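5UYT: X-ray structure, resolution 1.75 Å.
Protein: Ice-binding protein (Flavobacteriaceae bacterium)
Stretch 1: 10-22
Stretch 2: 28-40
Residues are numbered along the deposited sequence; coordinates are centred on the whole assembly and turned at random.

Stretch 1 10-22: ANFALFTTAGAVT
Stretch 2, residues 28-40: HITGDVGTNNAAS

Phe12 to Thr16 pairs in parallel with Asp32 to Thr35, with Phe12 opposite Asp32 (CA-CA 4.1 Å). A bulge shifts the register by one, after which Leu14 pairs with Val33, Phe15 with Gly34 and Thr16 with Thr35 (CA-CA 4.8 to 5.0 Å). At the bulge, Ala13 (phi/psi -87/-43) breaks the extended run, and Asp32 O accepts from both Ala13 N (2.7 Å) and, weakly, Leu14 N (3.3 Å); Asp32 N donates to Asn11 O (2.9 Å). The regular ladder follows: Gly34 N to Leu14 O 3.0 Å, Thr16 N to Gly34 O 3.2 Å, Asn36 N to Thr16 O 3.1 Å.

Phe12 (m, chi2 -98°) lays one ring face against Asp32 CB, 3.8 Å from the ring centroid, while Gly34 N lies at its edge. Gly34 suits its place, because an ideal CB would sit a tight 3.0 Å from Phe12 CE1. Gly31, at 131/163, likewise leaves room: a CB would clash with Ala13 N at 2.7 Å. Ala13 CB packs on Ile29 CG2 (3.6 Å). On the face of Leu14 and Val33, Val21 (t) brings CG1 to 3.9 Å from Val33 CG1 (also t).

Two polar side chains of stretch 2 reach the Gly19 backbone. Thr35 OG1 donates to Gly19 O (2.8 Å), and Asn37 (p) offers OD1 to Gly19 N (2.8 Å). Gly19's 141/174 favours glycine. A water bridges Thr17 O and Asn36 OD1.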

# COMPACT_ATOMS: atom_id res chain seq x y z
N ALA A 10 8.34 15.59 0.45
CA ALA A 10 7.92 14.50 1.38
C ALA A 10 6.91 13.51 0.79
O ALA A 10 6.84 12.36 1.23
CB ALA A 10 7.38 15.08 2.68
N ASN A 11 6.11 13.96 -0.19
CA ASN A 11 5.08 13.10 -0.82
C ASN A 11 5.66 11.94 -1.61
O ASN A 11 4.98 10.97 -1.90
CB ASN A 11 4.17 13.93 -1.74
CG ASN A 11 3.37 14.97 -0.98
OD1 ASN A 11 2.75 14.67 0.03
ND2 ASN A 11 3.37 16.18 -1.47
N PHE A 12 6.95 12.04 -1.93
CA PHE A 12 7.59 11.15 -2.88
C PHE A 12 8.42 10.06 -2.22
O PHE A 12 9.06 10.30 -1.20
CB PHE A 12 8.48 11.96 -3.84
CG PHE A 12 7.71 12.75 -4.83
CD1 PHE A 12 7.50 12.26 -6.12
CD2 PHE A 12 7.17 13.99 -4.48
CE1 PHE A 12 6.77 12.98 -7.05
CE2 PHE A 12 6.42 14.72 -5.40
CZ PHE A 12 6.23 14.22 -6.69
N ALA A 13 8.43 8.89 -2.86
CA ALA A 13 9.42 7.85 -2.63
C ALA A 13 10.63 8.06 -3.54
O ALA A 13 11.78 7.89 -3.08
CB ALA A 13 8.82 6.48 -2.92
N LEU A 14 10.38 8.39 -4.81
CA LEU A 14 11.45 8.60 -5.80
C LEU A 14 11.13 9.90 -6.53
O LEU A 14 10.03 10.06 -7.07
CB LEU A 14 11.46 7.46 -6.84
CG LEU A 14 11.60 6.03 -6.30
CD1 LEU A 14 11.39 5.00 -7.43
CD2 LEU A 14 12.98 5.87 -5.66
N PHE A 15 12.09 10.82 -6.56
CA PHE A 15 11.85 12.08 -7.24
C PHE A 15 13.14 12.71 -7.76
O PHE A 15 14.14 12.77 -7.04
CB PHE A 15 11.14 13.09 -6.34
CG PHE A 15 11.01 14.46 -6.97
CD1 PHE A 15 10.02 14.70 -7.91
CD2 PHE A 15 11.91 15.47 -6.67
CE1 PHE A 15 9.92 15.94 -8.53
CE2 PHE A 15 11.82 16.72 -7.29
CZ PHE A 15 10.82 16.96 -8.22
N THR A 16 13.09 13.18 -9.00
CA THR A 16 14.16 14.05 -9.52
C THR A 16 13.59 15.34 -10.09
O THR A 16 12.53 15.36 -10.73
CB THR A 16 15.09 13.35 -10.53
OG1 THR A 16 16.12 14.27 -10.91
CG2 THR A 16 14.37 12.88 -11.81
N THR A 17 14.30 16.42 -9.82
CA THR A 17 13.97 17.72 -10.38
C THR A 17 14.18 17.72 -11.91
O THR A 17 13.48 18.42 -12.65
CB THR A 17 14.81 18.79 -9.66
OG1 THR A 17 14.29 18.90 -8.32
CG2 THR A 17 14.76 20.17 -10.37
N ALA A 18 15.12 16.90 -12.39
CA ALA A 18 15.38 16.84 -13.82
C ALA A 18 16.06 15.53 -14.19
O ALA A 18 17.17 15.24 -13.72
CB ALA A 18 16.22 18.03 -14.27
N GLY A 19 15.40 14.74 -15.02
CA GLY A 19 15.99 13.51 -15.54
C GLY A 19 14.99 12.38 -15.63
O GLY A 19 13.85 12.51 -15.19
N ALA A 20 15.43 11.27 -16.22
CA ALA A 20 14.57 10.10 -16.36
C ALA A 20 14.48 9.31 -15.07
O ALA A 20 15.43 9.27 -14.29
CB ALA A 20 15.09 9.21 -17.47
N VAL A 21 13.31 8.71 -14.84
CA VAL A 21 13.09 7.82 -13.72
C VAL A 21 12.60 6.48 -14.30
O VAL A 21 11.56 6.43 -14.97
CB VAL A 21 12.06 8.42 -12.74
CG1 VAL A 21 11.73 7.44 -11.61
CG2 VAL A 21 12.56 9.74 -12.19
N THR A 22 13.39 5.43 -14.08
CA THR A 22 13.17 4.15 -14.76
C THR A 22 13.16 2.99 -13.76
O THR A 22 14.00 2.95 -12.86
CB THR A 22 14.29 3.87 -15.79
OG1 THR A 22 14.47 5.03 -16.61
CG2 THR A 22 13.90 2.66 -16.67
N HIS A 28 8.49 -2.61 -5.33
CA HIS A 28 7.42 -2.34 -4.38
C HIS A 28 7.66 -0.92 -3.84
O HIS A 28 8.66 -0.64 -3.17
CB HIS A 28 7.44 -3.37 -3.25
CG HIS A 28 7.30 -4.79 -3.73
ND1 HIS A 28 6.13 -5.28 -4.25
CD2 HIS A 28 8.19 -5.81 -3.78
CE1 HIS A 28 6.29 -6.54 -4.60
NE2 HIS A 28 7.54 -6.89 -4.34
N ILE A 29 6.76 -0.01 -4.19
CA ILE A 29 7.01 1.42 -3.92
C ILE A 29 5.83 2.00 -3.18
O ILE A 29 4.70 1.82 -3.64
CB ILE A 29 7.17 2.27 -5.21
CG1 ILE A 29 8.22 1.67 -6.19
CG2 ILE A 29 7.43 3.74 -4.86
CD1 ILE A 29 9.66 1.87 -5.78
N THR A 30 6.10 2.70 -2.08
CA THR A 30 5.09 3.46 -1.34
C THR A 30 5.53 4.91 -1.28
O THR A 30 6.51 5.23 -0.63
CB THR A 30 4.88 2.93 0.09
OG1 THR A 30 4.55 1.55 0.02
CG2 THR A 30 3.72 3.72 0.78
N GLY A 31 4.74 5.77 -1.91
CA GLY A 31 5.07 7.19 -2.07
C GLY A 31 4.88 7.55 -3.54
O GLY A 31 4.88 6.66 -4.42
N ASP A 32 4.78 8.85 -3.82
CA ASP A 32 4.73 9.27 -5.21
C ASP A 32 6.07 8.96 -5.92
O ASP A 32 7.14 8.88 -5.28
CB ASP A 32 4.37 10.75 -5.34
CG ASP A 32 2.93 11.06 -4.93
OD1 ASP A 32 2.16 10.13 -4.60
OD2 ASP A 32 2.57 12.27 -4.94
N VAL A 33 6.01 8.89 -7.25
CA VAL A 33 7.19 8.67 -8.10
C VAL A 33 7.12 9.72 -9.19
O VAL A 33 6.09 9.90 -9.84
CB VAL A 33 7.14 7.26 -8.76
CG1 VAL A 33 8.24 7.11 -9.83
CG2 VAL A 33 7.24 6.17 -7.70
N GLY A 34 8.21 10.44 -9.42
CA GLY A 34 8.10 11.44 -10.45
C GLY A 34 9.35 12.17 -10.85
O GLY A 34 10.43 11.99 -10.25
N THR A 35 9.19 12.99 -11.88
CA THR A 35 10.24 13.85 -12.37
C THR A 35 9.61 15.14 -12.86
O THR A 35 8.51 15.14 -13.44
CB THR A 35 11.07 13.15 -13.48
OG1 THR A 35 11.71 14.13 -14.31
CG2 THR A 35 10.17 12.22 -14.34
N ASN A 36 10.29 16.26 -12.65
CA ASN A 36 9.73 17.55 -13.01
C ASN A 36 9.94 17.92 -14.49
O ASN A 36 9.53 19.00 -14.91
CB ASN A 36 10.27 18.63 -12.07
CG ASN A 36 9.55 19.95 -12.23
OD1 ASN A 36 10.17 21.02 -12.34
ND2 ASN A 36 8.24 19.88 -12.28
N ASN A 37 10.59 17.05 -15.27
CA ASN A 37 10.81 17.33 -16.69
C ASN A 37 10.68 16.15 -17.66
O ASN A 37 11.07 16.28 -18.83
CB ASN A 37 12.16 18.04 -16.90
CG ASN A 37 13.35 17.08 -16.85
OD1 ASN A 37 13.25 15.93 -16.36
ND2 ASN A 37 14.50 17.55 -17.36
N ALA A 38 10.18 15.01 -17.20
CA ALA A 38 10.01 13.83 -18.04
C ALA A 38 8.86 13.00 -17.50
O ALA A 38 8.05 13.51 -16.71
CB ALA A 38 11.30 13.02 -18.12
N ALA A 39 8.79 11.72 -17.89
CA ALA A 39 7.78 10.80 -17.39
C ALA A 39 8.47 9.51 -16.99
O ALA A 39 9.32 9.03 -17.74
CB ALA A 39 6.72 10.52 -18.45
N SER A 40 8.09 8.95 -15.84
CA SER A 40 8.72 7.74 -15.35
C SER A 40 8.28 6.58 -16.23
O SER A 40 7.13 6.56 -16.71
CB SER A 40 8.33 7.49 -13.88
OG SER A 40 8.56 8.68 -13.14
O HOH W 1 12.94 20.95 -13.40
O HOH W 2 11.86 8.73 -17.45